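Local coordinates for protein nucleoside-diphosphate-sugar epimerase (Pseudomonas aeruginosa, PDB 2X4G) that probably acts on nucleotide sugars as an NAD-dependent epimerase or dehydratase-like enzyme, though its substrate and reaction are not firmly established, at residues A[59-64]-A[74-79]; A[66-71]-A[106-111]. All blocks are in the same frame, centred on the assembly; numbering follows the deposited sequence.

Contact 1: A[59-64]-A[74-79]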
loop_
_atom_site.group_PDB
_atom_site.type_symbol
_atom_site.label_atom_id
_atom_site.label_comp_id
_atom_site.label_asym_id
_atom_site.label_seq_id
_atom_site.Cartn_x
_atom_site.Cartn_y
_atom_site.Cartn_z
ATOM N N GLU A 59 3.729 -14.265 38.356
ATOM C CA GLU A 59 5.107 -13.890 38.648
ATOM C C GLU A 59 5.611 -13.275 37.338
ATOM O O GLU A 59 5.449 -13.869 36.285
ATOM C CB GLU A 59 5.909 -15.131 39.070
ATOM C CG GLU A 59 7.421 -14.985 39.062
ATOM C CD GLU A 59 8.155 -16.267 39.470
ATOM O OE1 GLU A 59 7.525 -17.338 39.653
ATOM O OE2 GLU A 59 9.389 -16.200 39.599
ATOM N N CYS A 60 6.172 -12.074 37.393
ATOM C CA CYS A 60 6.577 -11.347 36.192
ATOM C C CYS A 60 8.058 -11.265 36.123
ATOM O O CYS A 60 8.711 -10.932 37.109
ATOM C CB CYS A 60 6.030 -9.940 36.206
ATOM S SG CYS A 60 4.266 -9.947 36.084
ATOM N N ARG A 61 8.584 -11.542 34.937
ATOM C CA ARG A 61 10.014 -11.476 34.682
ATOM C C ARG A 61 10.255 -10.577 33.489
ATOM O O ARG A 61 9.644 -10.774 32.444
ATOM C CB ARG A 61 10.537 -12.880 34.433
ATOM C CG ARG A 61 10.206 -13.833 35.584
ATOM C CD ARG A 61 10.694 -15.241 35.319
ATOM N NE ARG A 61 10.600 -16.056 36.524
ATOM C CZ ARG A 61 10.971 -17.326 36.601
ATOM N NH1 ARG A 61 10.846 -17.965 37.750
ATOM N NH2 ARG A 61 11.470 -17.954 35.541
ATOM N N VAL A 62 11.109 -9.568 33.657
ATOM C CA VAL A 62 11.339 -8.586 32.596
ATOM C C VAL A 62 12.412 -9.101 31.643
ATOM O O VAL A 62 13.412 -9.658 32.069
ATOM C CB VAL A 62 11.745 -7.205 33.141
ATOM C CG1 VAL A 62 11.781 -6.186 32.010
ATOM C CG2 VAL A 62 10.775 -6.745 34.183
ATOM N N ALA A 63 12.183 -8.935 30.350
ATOM C CA ALA A 63 13.162 -9.334 29.363
ATOM C C ALA A 63 12.844 -8.689 28.031
ATOM O O ALA A 63 11.751 -8.873 27.498
ATOM C CB ALA A 63 13.179 -10.837 29.219
ATOM N N GLU A 64 13.784 -7.916 27.498
ATOM C CA GLU A 64 13.693 -7.479 26.103
ATOM C C GLU A 64 14.046 -8.683 25.229
ATOM O O GLU A 64 14.909 -9.484 25.564
ATOM C CB GLU A 64 14.617 -6.282 25.817
ATOM C CG GLU A 64 14.126 -4.961 26.428
ATOM C CD GLU A 64 15.259 -3.979 26.756
ATOM O OE1 GLU A 64 15.505 -3.718 27.964
ATOM O OE2 GLU A 64 15.914 -3.474 25.811
ATOM N N ALA A 74 14.944 -15.091 32.613
ATOM C CA ALA A 74 13.490 -15.186 32.687
ATOM C C ALA A 74 12.959 -16.598 32.409
ATOM O O ALA A 74 11.862 -16.937 32.841
ATOM C CB ALA A 74 12.846 -14.187 31.748
ATOM N N LEU A 75 13.729 -17.411 31.692
ATOM C CA LEU A 75 13.338 -18.787 31.391
ATOM C C LEU A 75 13.857 -19.832 32.404
ATOM O O LEU A 75 13.704 -21.043 32.195
ATOM C CB LEU A 75 13.817 -19.158 29.990
ATOM C CG LEU A 75 13.212 -18.358 28.836
ATOM C CD1 LEU A 75 13.997 -18.650 27.588
ATOM C CD2 LEU A 75 11.720 -18.653 28.618
ATOM N N ARG A 76 14.465 -19.378 33.500
ATOM C CA ARG A 76 14.952 -20.289 34.536
ATOM C C ARG A 76 13.768 -20.995 35.235
ATOM O O ARG A 76 12.719 -20.383 35.478
ATOM C CB ARG A 76 15.798 -19.521 35.565
ATOM C CG ARG A 76 14.977 -18.695 36.571
ATOM C CD ARG A 76 15.815 -17.661 37.328
ATOM N NE ARG A 76 14.999 -16.861 38.252
ATOM C CZ ARG A 76 14.348 -15.736 37.944
ATOM N NH1 ARG A 76 14.393 -15.202 36.723
ATOM N NH2 ARG A 76 13.643 -15.117 38.877
ATOM N N GLY A 77 13.955 -22.281 35.537
ATOM C CA GLY A 77 13.108 -23.009 36.476
ATOM C C GLY A 77 11.657 -23.117 36.074
ATOM O O GLY A 77 10.760 -23.035 36.923
ATOM N N LEU A 78 11.438 -23.296 34.776
ATOM C CA LEU A 78 10.118 -23.461 34.224
ATOM C C LEU A 78 9.903 -24.905 33.842
ATOM O O LEU A 78 10.858 -25.598 33.452
ATOM C CB LEU A 78 9.971 -22.632 32.963
ATOM C CG LEU A 78 10.030 -21.110 33.059
ATOM C CD1 LEU A 78 9.899 -20.565 31.641
ATOM C CD2 LEU A 78 8.956 -20.529 33.975
ATOM N N ASP A 79 8.651 -25.358 33.923
ATOM C CA ASP A 79 8.278 -26.631 33.311
ATOM C C ASP A 79 7.792 -26.467 31.860
ATOM O O ASP A 79 7.605 -27.445 31.165
ATOM C CB ASP A 79 7.213 -27.330 34.136
ATOM C CG ASP A 79 7.682 -27.669 35.529
ATOM O OD1 ASP A 79 8.158 -28.801 35.714
ATOM O OD2 ASP A 79 7.572 -26.814 36.433
#
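R61 reaches from strand 59-62 into the turn that follows helix 68-74 and donates twice from NH2. The bond from R61 NH2 to R76 O is 2.7 Å long. That from R61 NH2 to A74 O is 2.9 Å. Both oxygens lie in the guanidinium plane, but R76 O is met in its own carbonyl plane, A74 O from above it. The R76 guanidinium is stacked flat over one face of the R61 group, centres 4.0 Å apart and planes 16° apart. E59 probably offsets the repulsion of these like charges: its OE2 takes a salt bridge from R61 NH1 at 2.9 Å, and lies near R76 NH2 as a charge alone. In a second shell, E59 OE1 pairs with K15, while R76 NH1 is hydrogen-bonded to R73 O. Closer to the backbone, R61 CB packs on A74 CB at 3.8 Å, and the R61 chain is extended from CG to NE, past this contact. The contact belongs to a beta-alpha-beta crossover of the Rossmann-type sheet, tying its first strand, 59-62, to the loop between helix 68-74 and strand 80-83. Strand 59-62 pairs in parallel with strand 39-44, and the L75 side chain touches A112, C113 and A116 of helix 98-116.

Contact 2: A[66-71]-A[106-111]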
loop_
_atom_site.group_PDB
_atom_site.type_symbol
_atom_site.label_atom_id
_atom_site.label_comp_id
_atom_site.label_asym_id
_atom_site.label_seq_id
_atom_site.Cartn_x
_atom_site.Cartn_y
_atom_site.Cartn_z
ATOM N N LEU A 66 15.637 -9.240 22.630
ATOM C CA LEU A 66 16.914 -9.298 21.924
ATOM C C LEU A 66 18.058 -9.239 22.928
ATOM O O LEU A 66 19.143 -8.769 22.602
ATOM C CB LEU A 66 17.017 -8.145 20.912
ATOM C CG LEU A 66 15.899 -8.083 19.857
ATOM C CD1 LEU A 66 16.049 -6.856 18.953
ATOM C CD2 LEU A 66 15.837 -9.374 19.019
ATOM N N ASP A 67 17.802 -9.759 24.133
ATOM C CA ASP A 67 18.690 -9.646 25.310
ATOM C C ASP A 67 18.904 -11.051 25.925
ATOM O O ASP A 67 18.229 -11.433 26.883
ATOM C CB ASP A 67 18.037 -8.653 26.298
ATOM C CG ASP A 67 18.694 -8.619 27.672
ATOM O OD1 ASP A 67 19.874 -8.989 27.835
ATOM O OD2 ASP A 67 17.996 -8.189 28.609
ATOM N N HIS A 68 19.854 -11.803 25.362
ATOM C CA HIS A 68 20.071 -13.233 25.689
ATOM C C HIS A 68 20.367 -13.517 27.161
ATOM O O HIS A 68 20.090 -14.601 27.641
ATOM C CB HIS A 68 21.217 -13.835 24.860
ATOM C CG HIS A 68 21.147 -13.522 23.399
ATOM N ND1 HIS A 68 21.901 -12.522 22.815
ATOM C CD2 HIS A 68 20.415 -14.073 22.402
ATOM C CE1 HIS A 68 21.631 -12.465 21.523
ATOM N NE2 HIS A 68 20.729 -13.393 21.247
ATOM N N ALA A 69 20.965 -12.567 27.865
ATOM C CA ALA A 69 21.198 -12.714 29.303
ATOM C C ALA A 69 19.856 -12.765 30.050
ATOM O O ALA A 69 19.672 -13.575 30.966
ATOM C CB ALA A 69 22.063 -11.554 29.826
ATOM N N GLY A 70 18.927 -11.902 29.634
ATOM C CA GLY A 70 17.668 -11.688 30.337
ATOM C C GLY A 70 16.604 -12.715 30.016
ATOM O O GLY A 70 15.790 -13.057 30.879
ATOM N N LEU A 71 16.583 -13.198 28.776
ATOM C CA LEU A 71 15.675 -14.275 28.412
ATOM C C LEU A 71 16.041 -15.528 29.198
ATOM O O LEU A 71 15.177 -16.141 29.820
ATOM C CB LEU A 71 15.723 -14.563 26.910
ATOM C CG LEU A 71 15.007 -13.547 26.026
ATOM C CD1 LEU A 71 15.512 -13.601 24.591
ATOM C CD2 LEU A 71 13.495 -13.761 26.090
ATOM N N THR A 106 12.550 -14.338 16.880
ATOM C CA THR A 106 12.435 -15.683 17.433
ATOM C C THR A 106 13.780 -16.322 17.706
ATOM O O THR A 106 13.913 -17.114 18.632
ATOM C CB THR A 106 11.662 -16.646 16.519
ATOM O OG1 THR A 106 12.200 -16.570 15.197
ATOM C CG2 THR A 106 10.168 -16.323 16.503
ATOM N N ASN A 107 14.784 -16.007 16.903
ATOM C CA ASN A 107 16.015 -16.774 16.993
ATOM C C ASN A 107 16.662 -16.712 18.380
ATOM O O ASN A 107 17.070 -17.748 18.909
ATOM C CB ASN A 107 17.008 -16.404 15.896
ATOM C CG ASN A 107 17.722 -17.619 15.357
ATOM O OD1 ASN A 107 17.086 -18.639 15.038
ATOM N ND2 ASN A 107 19.049 -17.542 15.270
ATOM N N PRO A 108 16.732 -15.514 18.992
ATOM C CA PRO A 108 17.312 -15.451 20.330
ATOM C C PRO A 108 16.509 -16.241 21.365
ATOM O O PRO A 108 17.082 -16.800 22.300
ATOM C CB PRO A 108 17.287 -13.947 20.659
ATOM C CG PRO A 108 17.222 -13.267 19.362
ATOM C CD PRO A 108 16.395 -14.173 18.492
ATOM N N PHE A 109 15.196 -16.275 21.197
ATOM C CA PHE A 109 14.326 -16.962 22.134
ATOM C C PHE A 109 14.689 -18.431 22.181
ATOM O O PHE A 109 14.841 -19.007 23.251
ATOM C CB PHE A 109 12.858 -16.766 21.735
ATOM C CG PHE A 109 11.916 -17.719 22.403
ATOM C CD1 PHE A 109 11.510 -17.504 23.710
ATOM C CD2 PHE A 109 11.447 -18.832 21.729
ATOM C CE1 PHE A 109 10.663 -18.374 24.332
ATOM C CE2 PHE A 109 10.599 -19.701 22.341
ATOM C CZ PHE A 109 10.202 -19.474 23.653
ATOM N N TYR A 110 14.827 -19.027 21.006
ATOM C CA TYR A 110 15.221 -20.426 20.896
ATOM C C TYR A 110 16.613 -20.630 21.484
ATOM O O TYR A 110 16.858 -21.581 22.244
ATOM C CB TYR A 110 15.198 -20.870 19.441
ATOM C CG TYR A 110 13.815 -20.980 18.852
ATOM C CD1 TYR A 110 12.873 -21.822 19.402
ATOM C CD2 TYR A 110 13.453 -20.251 17.740
ATOM C CE1 TYR A 110 11.600 -21.938 18.864
ATOM C CE2 TYR A 110 12.180 -20.361 17.192
ATOM C CZ TYR A 110 11.264 -21.210 17.755
ATOM O OH TYR A 110 10.016 -21.325 17.204
ATOM N N ALA A 111 17.518 -19.722 21.140
ATOM C CA ALA A 111 18.823 -19.684 21.782
ATOM C C ALA A 111 18.670 -19.781 23.304
ATOM O O ALA A 111 19.232 -20.688 23.915
ATOM C CB ALA A 111 19.580 -18.411 21.396
#
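P108 of helix 98-116 turns its CB toward residues 66-71 and meets L66, H68 and L71. The closest approach is made by the H68 imidazole, whose NE2 and CD2 both lie against P108 CB, NE2 at 3.5 Å; ring and proline cross obliquely. On the buried flank L71 CD1 packs 4.3 Å from P108 CB and also 4.3 Å from F109 CA, so one methyl touches consecutive residues of the helix. This is helix-on-helix packing against the parallel part of the Rossmann-type sheet, in keeping with the NAD-dependent epimerase/dehydratase family: L71 and F109 both touch L19 of strand 15-19, and the F109 ring also meets F83. D67 occupies the N-cap position, and its carbonyl oxygen accepts from G70 N and L71 N in the opening turn. P108 has no N-H to give to the preceding turn, and helix 98-116 is kinked there. The exposed rim holds both the nearest contact, that of H68, and a looser one: L66 lies side by side with the proline, its CD2 4.1 Å from P108 CG. What sets the inner flank apart is the burial of L71 and F109, not shorter distances.

In the fold
Helix 68-74 joins the two contacts. Its start packs on helix 98-116 in contact 2, and its last residue, A74, begins the turn gripped in contact 1. The centres of the contacts are 12 Å apart, and they touch directly: A63 CB lies 3.8 Å from G70 O, while E64 O is 4.1 Å from L71 CG. Their chemistry differs, contact 1 being centred on a guanidinium and contact 2 on the packing of a proline. Along the chain their segments alternate, 66-71 falling between 59-64 and 74-79. Both belong to the Rossmann-type domain, on the same side of the chain's centre, with contact centres about 22 and 21 Å from it.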